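Local coordinates for LPXTG cell wall surface protein (Streptococcus gordonii, PDB 4IGB), which probably serves as a peptidoglycan-anchored surface adhesin, of which this chain is the N-terminal part with the N1 and N2 domains, at residues Thr22-Leu27 with Asn254-Ser259; Tyr213-Gln218 with Ser238-Trp243; Asn222-Asn227 with Ser259-Arg264. All coordinates share one frame; numbering follows the deposited sequence.

How the contacts relate
From the N terminus, the chain runs through strand 15-20 into the loop 22-27. This loop meets helix 252-257 in contact 1, closing a loop of more than 200 residues that spans most of the N-terminal domain. Much further along, strand 211-215 pairs with strand 240-244 in contact 2, a short loop nested inside that of contact 1. After helix 217-220, strand 221-227 pairs with strand 262-265 in contact 3, so contact 3 crosses both of the others. Contacts 1 and 3 share Ser-259 and touch through Asn-227. Contacts 2 and 3 lie in different sheets, and Tyr-217 and Trp-243 pack between them against Arg-224, Met-226, Leu-261 and Leu-263.

Contact 1: residues Thr22-Leu27 with Asn254-Ser259; sequences TDISTL and NENNVS. With NA (sodium ion), chain R.
Asn-257 turns its amide across the carboxylate of Asp-23, the two side chains meeting at about a right angle with their planes 53° apart. Asn-257 ND2 gives a nearly straight bond to Asp-23 OD1 at 2.8 Å. The acceptor lies in the amide plane, but the donor reaches OD1 from above the carboxylate. At the other end of the same amide, Asn-257 OD1 takes the backbone N of Ile-24 at 2.8 Å. Asn-257 thus grips the loop with both ends of its amide.

Asp-23 CG lies anti to its own N (chi1 173°), which turns OD1 back over the following residues. There Asp-23 OD1 accepts from Ser-25 N at 2.9 Å, an Asx turn, and from Ser-25 OG at 2.6 Å. Asn-256 covers the neighbouring side of the loop. Asn-256 CG sits 3.6 Å from Ser-25 CA, and Asn-256 OD1 lies 3.7 Å from Ile-24 CG2. The polar ends of Asn-256 are held by Ser-252 O and Lys-196. On the same helix, Glu-255 OE2 binds the sodium ion at 2.7 Å, with Asp-199 and Thr-249 completing the protein ligands.

Three donors converge on Asp-23 OD1, which would probably favour the charged carboxylate. The contact fastens the loop after strand 15-20 to the helix that carries a sodium ligand.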
loop_
_atom_site.group_PDB
_atom_site.type_symbol
_atom_site.label_atom_id
_atom_site.label_comp_id
_atom_site.label_asym_id
_atom_site.label_seq_id
_atom_site.Cartn_x
_atom_site.Cartn_y
_atom_site.Cartn_z
ATOM N N THR C 22 6.182 17.373 1.762
ATOM C CA THR C 22 5.767 16.559 0.627
ATOM C C THR C 22 4.277 16.714 0.345
ATOM O O THR C 22 3.463 16.612 1.255
ATOM C CB THR C 22 6.051 15.080 0.871
ATOM O OG1 THR C 22 7.464 14.877 0.840
ATOM C CG2 THR C 22 5.379 14.229 -0.213
ATOM N N ASP C 23 3.928 16.958 -0.916
ATOM C CA ASP C 23 2.527 17.095 -1.304
ATOM C C ASP C 23 1.904 15.731 -1.582
ATOM O O ASP C 23 2.162 15.093 -2.606
ATOM C CB ASP C 23 2.386 18.027 -2.513
ATOM C CG ASP C 23 0.977 18.068 -3.062
ATOM O OD1 ASP C 23 0.049 17.518 -2.424
ATOM O OD2 ASP C 23 0.797 18.663 -4.139
ATOM N N ILE C 24 1.083 15.284 -0.651
ATOM C CA ILE C 24 0.550 13.930 -0.709
ATOM C C ILE C 24 -0.390 13.722 -1.896
ATOM O O ILE C 24 -0.562 12.598 -2.349
ATOM C CB ILE C 24 -0.102 13.552 0.623
ATOM C CG1 ILE C 24 0.970 13.589 1.728
ATOM C CG2 ILE C 24 -0.745 12.165 0.542
ATOM C CD1 ILE C 24 0.473 13.316 3.107
ATOM N N SER C 25 -0.958 14.813 -2.415
ATOM C CA SER C 25 -1.882 14.734 -3.544
ATOM C C SER C 25 -1.176 14.453 -4.869
ATOM O O SER C 25 -1.808 14.028 -5.833
ATOM C CB SER C 25 -2.723 16.013 -3.657
ATOM O OG SER C 25 -1.925 17.131 -4.018
ATOM N N THR C 26 0.132 14.675 -4.922
ATOM C CA THR C 26 0.862 14.448 -6.163
ATOM C C THR C 26 1.950 13.370 -6.057
ATOM O O THR C 26 2.915 13.359 -6.825
ATOM C CB THR C 26 1.457 15.760 -6.706
ATOM O OG1 THR C 26 2.397 16.279 -5.763
ATOM C CG2 THR C 26 0.341 16.782 -6.926
ATOM N N LEU C 27 1.795 12.456 -5.105
ATOM C CA LEU C 27 2.685 11.310 -5.051
ATOM C C LEU C 27 2.607 10.630 -6.407
ATOM O O LEU C 27 1.605 10.757 -7.099
ATOM C CB LEU C 27 2.245 10.355 -3.940
ATOM C CG LEU C 27 2.498 10.853 -2.516
ATOM C CD1 LEU C 27 1.862 9.910 -1.511
ATOM C CD2 LEU C 27 3.996 10.982 -2.261
ATOM N N ASN C 254 -6.164 19.619 -0.024
ATOM C CA ASN C 254 -6.447 19.620 1.409
ATOM C C ASN C 254 -6.891 18.260 1.945
ATOM O O ASN C 254 -6.606 17.911 3.085
ATOM C CB ASN C 254 -7.480 20.695 1.765
ATOM C CG ASN C 254 -6.968 22.105 1.487
ATOM O OD1 ASN C 254 -5.759 22.321 1.375
ATOM N ND2 ASN C 254 -7.886 23.064 1.365
ATOM N N GLU C 255 -7.594 17.504 1.115
ATOM C CA GLU C 255 -8.088 16.201 1.526
ATOM C C GLU C 255 -6.924 15.228 1.721
ATOM O O GLU C 255 -6.997 14.338 2.564
ATOM C CB GLU C 255 -9.101 15.669 0.513
ATOM C CG GLU C 255 -10.461 16.351 0.622
ATOM C CD GLU C 255 -11.380 16.013 -0.532
ATOM O OE1 GLU C 255 -10.894 15.442 -1.527
ATOM O OE2 GLU C 255 -12.586 16.322 -0.447
ATOM N N ASN C 256 -5.853 15.436 0.958
ATOM C CA ASN C 256 -4.630 14.654 1.100
ATOM C C ASN C 256 -3.715 15.193 2.187
ATOM O O ASN C 256 -3.277 14.453 3.056
ATOM C CB ASN C 256 -3.856 14.616 -0.215
ATOM C CG ASN C 256 -4.423 13.614 -1.206
ATOM O OD1 ASN C 256 -4.042 12.444 -1.206
ATOM N ND2 ASN C 256 -5.339 14.069 -2.058
ATOM N N ASN C 257 -3.428 16.491 2.128
ATOM C CA ASN C 257 -2.403 17.094 2.969
ATOM C C ASN C 257 -2.881 17.549 4.337
ATOM O O ASN C 257 -2.127 17.490 5.312
ATOM C CB ASN C 257 -1.753 18.264 2.237
ATOM C CG ASN C 257 -0.920 17.817 1.073
ATOM O OD1 ASN C 257 -0.040 16.965 1.218
ATOM N ND2 ASN C 257 -1.189 18.385 -0.106
ATOM N N VAL C 258 -4.135 17.992 4.417
ATOM C CA VAL C 258 -4.692 18.475 5.675
ATOM C C VAL C 258 -5.409 17.369 6.458
ATOM O O VAL C 258 -5.264 17.270 7.679
ATOM C CB VAL C 258 -5.646 19.693 5.443
ATOM C CG1 VAL C 258 -6.275 20.165 6.752
ATOM C CG2 VAL C 258 -4.887 20.846 4.780
ATOM N N SER C 259 -6.173 16.529 5.765
ATOM C CA SER C 259 -6.985 15.522 6.450
ATOM C C SER C 259 -6.764 14.130 5.864
ATOM O O SER C 259 -7.679 13.301 5.833
ATOM C CB SER C 259 -8.470 15.890 6.377
ATOM O OG SER C 259 -8.923 15.824 5.039
HETATM NA NA NA R . -14.186 17.027 1.597
#

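Contact 2: residues Tyr213-Gln218 with Ser238-Trp243; sequences YVKNYQ and SDRTSW
Val-214 and Thr-241 form the hydrogen-bonded pair of an antiparallel strand pairing, between strands 211-215 and 240-244 of the eight-stranded sheet. Val-214 N binds Thr-241 O at 2.9 Å, and Thr-241 N returns a bond to Val-214 O at 3.0 Å. Past the end of the pairing, Asn-216 N reaches Asp-239 O, also at 2.9 Å. The chain then turns into helix 217-220.

Beside these bonds, Arg-240 holds Asp-239 side-on with NE and NH2, one nitrogen to each carboxylate oxygen. The shorter arm, Arg-240 NH2 to Asp-239 OD2, is 2.7 Å and is a salt bridge. Arg-240 CG stands between its own N and carbonyl carbon (chi1 85°), and the chain then lies alongside Lys-215. Lys-215 CD rests over one face of the guanidinium. Arg-240 CD lies over the rim of one face of the Tyr-213 ring, whose plane is 35° from that of the guanidinium. Tyr-213, Lys-215, Arg-240 and Ser-242 all leave the sheet on this face. Lys-215 NZ makes a salt bridge with Asp-176, and Tyr-213 OH bonds Asp-174.

The other face carries Val-214 and Thr-241, and Tyr-217 comes over it from the helix. Its OH bonds Glu-17 of the neighbouring sheet. A water links the two segments, accepting a hydrogen bond from Thr-241 OG1 and donating one to Gln-218 OE1. Thr-241 CG2 makes an off-centre CH-pi contact with the Tyr-217 ring. Trp-243 meets that ring in a T-shaped stack, its edge toward the tyrosine face and the planes 86° apart. The nearest atoms of the stack are Trp-243 CH2 and Tyr-217 CE1, 3.5 Å apart.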
loop_
_atom_site.group_PDB
_atom_site.type_symbol
_atom_site.label_atom_id
_atom_site.label_comp_id
_atom_site.label_asym_id
_atom_site.label_seq_id
_atom_site.Cartn_x
_atom_site.Cartn_y
_atom_site.Cartn_z
ATOM N N TYR C 213 -8.329 4.063 11.046
ATOM C CA TYR C 213 -7.400 3.474 11.991
ATOM C C TYR C 213 -6.636 2.302 11.435
ATOM O O TYR C 213 -6.991 1.762 10.387
ATOM C CB TYR C 213 -8.076 3.133 13.314
ATOM C CG TYR C 213 -9.129 2.042 13.304
ATOM C CD1 TYR C 213 -10.480 2.360 13.280
ATOM C CD2 TYR C 213 -8.778 0.701 13.397
ATOM C CE1 TYR C 213 -11.456 1.377 13.317
ATOM C CE2 TYR C 213 -9.746 -0.295 13.435
ATOM C CZ TYR C 213 -11.089 0.057 13.392
ATOM O OH TYR C 213 -12.066 -0.911 13.433
ATOM N N VAL C 214 -5.565 1.940 12.131
ATOM C CA VAL C 214 -4.768 0.787 11.752
ATOM C C VAL C 214 -4.573 -0.049 12.998
ATOM O O VAL C 214 -4.121 0.454 14.029
ATOM C CB VAL C 214 -3.396 1.172 11.163
ATOM C CG1 VAL C 214 -2.503 -0.073 11.059
ATOM C CG2 VAL C 214 -3.567 1.817 9.775
ATOM N N LYS C 215 -4.944 -1.318 12.921
ATOM C CA LYS C 215 -4.758 -2.191 14.060
ATOM C C LYS C 215 -3.287 -2.615 14.124
ATOM O O LYS C 215 -2.657 -2.742 13.091
ATOM C CB LYS C 215 -5.726 -3.363 13.982
ATOM C CG LYS C 215 -7.149 -2.903 14.341
ATOM C CD LYS C 215 -8.165 -3.998 14.310
ATOM C CE LYS C 215 -7.744 -5.219 15.111
ATOM N NZ LYS C 215 -8.399 -6.414 14.489
ATOM N N ASN C 216 -2.738 -2.762 15.333
ATOM C CA ASN C 216 -1.362 -3.258 15.511
ATOM C C ASN C 216 -0.376 -2.339 14.792
ATOM O O ASN C 216 0.605 -2.799 14.211
ATOM C CB ASN C 216 -1.236 -4.692 14.977
ATOM C CG ASN C 216 -0.151 -5.511 15.695
ATOM O OD1 ASN C 216 0.300 -6.553 15.183
ATOM N ND2 ASN C 216 0.262 -5.057 16.880
ATOM N N TYR C 217 -0.672 -1.039 14.851
ATOM C CA TYR C 217 0.002 0.000 14.078
ATOM C C TYR C 217 1.530 -0.020 14.174
ATOM O O TYR C 217 2.197 -0.118 13.168
ATOM C CB TYR C 217 -0.523 1.365 14.527
ATOM C CG TYR C 217 0.203 2.573 13.982
ATOM C CD1 TYR C 217 0.300 2.794 12.611
ATOM C CD2 TYR C 217 0.735 3.530 14.839
ATOM C CE1 TYR C 217 0.942 3.915 12.110
ATOM C CE2 TYR C 217 1.370 4.671 14.345
ATOM C CZ TYR C 217 1.464 4.861 12.981
ATOM O OH TYR C 217 2.111 5.980 12.478
ATOM N N GLN C 218 2.081 0.094 15.375
ATOM C CA GLN C 218 3.546 0.164 15.506
ATOM C C GLN C 218 4.232 -1.154 15.137
ATOM O O GLN C 218 5.430 -1.178 14.845
ATOM C CB GLN C 218 3.960 0.636 16.908
ATOM C CG GLN C 218 3.379 1.999 17.248
ATOM C CD GLN C 218 2.052 1.894 17.982
ATOM O OE1 GLN C 218 1.234 1.010 17.700
ATOM N NE2 GLN C 218 1.851 2.780 18.961
ATOM N N SER C 238 -3.562 0.736 22.762
ATOM C CA SER C 238 -2.727 -0.463 22.842
ATOM C C SER C 238 -2.870 -1.364 21.617
ATOM O O SER C 238 -1.910 -2.005 21.187
ATOM C CB SER C 238 -3.045 -1.262 24.099
ATOM O OG SER C 238 -4.400 -1.631 24.105
ATOM N N ASP C 239 -4.056 -1.415 21.032
ATOM C CA ASP C 239 -4.240 -2.349 19.932
ATOM C C ASP C 239 -4.470 -1.700 18.587
ATOM O O ASP C 239 -4.601 -2.390 17.568
ATOM C CB ASP C 239 -5.368 -3.334 20.245
ATOM C CG ASP C 239 -6.736 -2.708 20.163
ATOM O OD1 ASP C 239 -6.886 -1.492 20.422
ATOM O OD2 ASP C 239 -7.676 -3.456 19.838
ATOM N N ARG C 240 -4.523 -0.375 18.568
ATOM C CA ARG C 240 -4.818 0.318 17.319
ATOM C C ARG C 240 -4.465 1.787 17.428
ATOM O O ARG C 240 -4.479 2.363 18.514
ATOM C CB ARG C 240 -6.297 0.146 16.921
ATOM C CG ARG C 240 -7.295 1.132 17.559
ATOM C CD ARG C 240 -8.733 0.582 17.476
ATOM N NE ARG C 240 -8.751 -0.833 17.869
ATOM C CZ ARG C 240 -9.658 -1.729 17.486
ATOM N NH1 ARG C 240 -10.654 -1.372 16.685
ATOM N NH2 ARG C 240 -9.557 -2.995 17.903
ATOM N N THR C 241 -4.128 2.374 16.296
ATOM C CA THR C 241 -3.907 3.799 16.232
ATOM C C THR C 241 -4.914 4.411 15.262
ATOM O O THR C 241 -5.092 3.907 14.156
ATOM C CB THR C 241 -2.460 4.123 15.847
ATOM O OG1 THR C 241 -1.608 3.794 16.952
ATOM C CG2 THR C 241 -2.302 5.619 15.522
ATOM N N SER C 242 -5.567 5.485 15.699
ATOM C CA SER C 242 -6.606 6.161 14.920
ATOM C C SER C 242 -6.217 7.575 14.511
ATOM O O SER C 242 -5.504 8.273 15.237
ATOM C CB SER C 242 -7.899 6.246 15.728
ATOM O OG SER C 242 -8.323 4.964 16.130
ATOM N N TRP C 243 -6.699 7.996 13.347
ATOM C CA TRP C 243 -6.543 9.377 12.916
ATOM C C TRP C 243 -7.935 9.984 12.825
ATOM O O TRP C 243 -8.795 9.482 12.108
ATOM C CB TRP C 243 -5.790 9.470 11.596
ATOM C CG TRP C 243 -4.350 9.060 11.750
ATOM C CD1 TRP C 243 -3.282 9.881 11.970
ATOM C CD2 TRP C 243 -3.832 7.727 11.721
ATOM N NE1 TRP C 243 -2.126 9.143 12.054
ATOM C CE2 TRP C 243 -2.438 7.817 11.910
ATOM C CE3 TRP C 243 -4.408 6.471 11.546
ATOM C CZ2 TRP C 243 -1.612 6.696 11.925
ATOM C CZ3 TRP C 243 -3.586 5.354 11.557
ATOM C CH2 TRP C 243 -2.204 5.475 11.745
HETATM O O HOH W 1 -1.494 1.204 18.061
#

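Contact 3: residues Asn222-Asn227 with Ser259-Arg264; sequences NLRLMN and SGLALR
Asn-222 and Leu-223 both face Arg-264, which makes a classic beta bulge at one end of the antiparallel pairing of strands 221-227 and 262-265. Arg-264 O accepts two backbone donors, Asn-222 N at 2.7 Å and Leu-223 N at 3.2 Å. This shared acceptor is what the bulge produces. Arg-264 N is taken by Leu-223 O at 2.8 Å. Further along, Leu-225 and Ala-262 exchange both of their backbone bonds. Past that pair a water bridges Asn-227 N and Gly-260 O.

Asn-222 CG is trans to its N (chi1 179°), which runs the amide alongside the Arg-264 side chain. Arg-264 NH1 gives a bond of 3.0 Å to Asn-222 OD1. Leu-223 CD1 lies over one guanidinium face, 3.6 Å from Arg-264 NH1. Two acids also pair with Arg-264: Glu-289 with NE and Asp-419 with NH1. On the opposite face of the sheet, Leu-263 CD2 is 3.6 Å from Arg-224 CG. Leu-261 CD2 also reaches Arg-224 CG.

The two acids probably balance the buried charge of Arg-264, and the amide oxygen takes one of its N-H groups. Its salt bridge to Asp-419 ties this sheet to the N2 domain.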
loop_
_atom_site.group_PDB
_atom_site.type_symbol
_atom_site.label_atom_id
_atom_site.label_comp_id
_atom_site.label_asym_id
_atom_site.label_seq_id
_atom_site.Cartn_x
_atom_site.Cartn_y
_atom_site.Cartn_z
ATOM N N ASN C 222 5.570 0.382 8.450
ATOM C CA ASN C 222 6.972 0.716 8.333
ATOM C C ASN C 222 7.202 2.218 8.340
ATOM O O ASN C 222 8.156 2.703 8.950
ATOM C CB ASN C 222 7.544 0.133 7.053
ATOM C CG ASN C 222 9.006 0.465 6.872
ATOM O OD1 ASN C 222 9.355 1.427 6.204
ATOM N ND2 ASN C 222 9.868 -0.332 7.473
ATOM N N LEU C 223 6.318 2.948 7.667
ATOM C CA LEU C 223 6.502 4.380 7.495
ATOM C C LEU C 223 5.151 5.092 7.409
ATOM O O LEU C 223 4.267 4.696 6.653
ATOM C CB LEU C 223 7.338 4.642 6.242
ATOM C CG LEU C 223 7.913 6.041 5.996
ATOM C CD1 LEU C 223 8.973 5.966 4.903
ATOM C CD2 LEU C 223 6.841 7.012 5.609
ATOM N N ARG C 224 4.995 6.131 8.215
ATOM C CA ARG C 224 3.774 6.922 8.210
ATOM C C ARG C 224 4.093 8.378 7.840
ATOM O O ARG C 224 4.766 9.087 8.595
ATOM C CB ARG C 224 3.095 6.829 9.570
ATOM C CG ARG C 224 1.757 7.526 9.639
ATOM C CD ARG C 224 1.986 9.002 9.701
ATOM N NE ARG C 224 1.963 9.487 11.059
ATOM C CZ ARG C 224 2.630 10.551 11.499
ATOM N NH1 ARG C 224 3.432 11.239 10.700
ATOM N NH2 ARG C 224 2.502 10.905 12.765
ATOM N N LEU C 225 3.619 8.803 6.670
ATOM C CA LEU C 225 3.925 10.132 6.137
ATOM C C LEU C 225 2.742 11.081 6.308
ATOM O O LEU C 225 1.625 10.749 5.923
ATOM C CB LEU C 225 4.314 10.055 4.653
ATOM C CG LEU C 225 4.424 11.425 3.955
ATOM C CD1 LEU C 225 5.665 12.178 4.429
ATOM C CD2 LEU C 225 4.449 11.288 2.441
ATOM N N MET C 226 2.993 12.243 6.909
ATOM C CA MET C 226 2.023 13.337 6.945
ATOM C C MET C 226 2.601 14.596 6.312
ATOM O O MET C 226 3.827 14.823 6.332
ATOM C CB MET C 226 1.665 13.677 8.380
ATOM C CG MET C 226 0.550 12.871 8.989
ATOM S SD MET C 226 0.410 13.473 10.661
ATOM C CE MET C 226 -1.066 12.643 11.254
ATOM N N ASN C 227 1.721 15.424 5.754
ATOM C CA ASN C 227 2.137 16.746 5.305
ATOM C C ASN C 227 2.184 17.693 6.512
ATOM O O ASN C 227 1.496 17.468 7.506
ATOM C CB ASN C 227 1.214 17.271 4.191
ATOM C CG ASN C 227 1.572 18.685 3.766
ATOM O OD1 ASN C 227 1.091 19.654 4.352
ATOM N ND2 ASN C 227 2.439 18.807 2.772
ATOM N N SER C 259 -6.173 16.529 5.765
ATOM C CA SER C 259 -6.985 15.522 6.450
ATOM C C SER C 259 -6.764 14.130 5.864
ATOM O O SER C 259 -7.679 13.301 5.833
ATOM C CB SER C 259 -8.470 15.890 6.377
ATOM O OG SER C 259 -8.923 15.824 5.039
ATOM N N GLY C 260 -5.539 13.879 5.421
ATOM C CA GLY C 260 -5.160 12.595 4.874
ATOM C C GLY C 260 -3.731 12.257 5.270
ATOM O O GLY C 260 -3.035 13.064 5.884
ATOM N N LEU C 261 -3.296 11.052 4.938
ATOM C CA LEU C 261 -1.914 10.650 5.181
ATOM C C LEU C 261 -1.567 9.439 4.346
ATOM O O LEU C 261 -2.434 8.879 3.680
ATOM C CB LEU C 261 -1.622 10.419 6.674
ATOM C CG LEU C 261 -2.482 9.650 7.698
ATOM C CD1 LEU C 261 -3.879 9.308 7.258
ATOM C CD2 LEU C 261 -1.776 8.414 8.220
ATOM N N ALA C 262 -0.301 9.035 4.373
ATOM C CA ALA C 262 0.117 7.865 3.617
ATOM C C ALA C 262 0.814 6.879 4.538
ATOM O O ALA C 262 1.558 7.274 5.429
ATOM C CB ALA C 262 1.031 8.265 2.446
ATOM N N LEU C 263 0.552 5.594 4.331
ATOM C CA LEU C 263 1.102 4.549 5.202
ATOM C C LEU C 263 1.713 3.426 4.392
ATOM O O LEU C 263 1.040 2.822 3.559
ATOM C CB LEU C 263 0.001 3.959 6.076
ATOM C CG LEU C 263 -0.704 4.904 7.034
ATOM C CD1 LEU C 263 -2.217 4.679 6.944
ATOM C CD2 LEU C 263 -0.190 4.696 8.441
ATOM N N ARG C 264 2.984 3.145 4.639
ATOM C CA ARG C 264 3.626 1.998 4.043
ATOM C C ARG C 264 3.698 0.830 5.038
ATOM O O ARG C 264 4.257 0.960 6.130
ATOM C CB ARG C 264 5.037 2.352 3.624
ATOM C CG ARG C 264 5.833 1.134 3.220
ATOM C CD ARG C 264 7.323 1.407 3.321
ATOM N NE ARG C 264 7.773 2.433 2.386
ATOM C CZ ARG C 264 8.940 3.049 2.493
ATOM N NH1 ARG C 264 9.751 2.744 3.510
ATOM N NH2 ARG C 264 9.296 3.958 1.602
HETATM O O HOH W 2 -0.887 15.110 5.786
#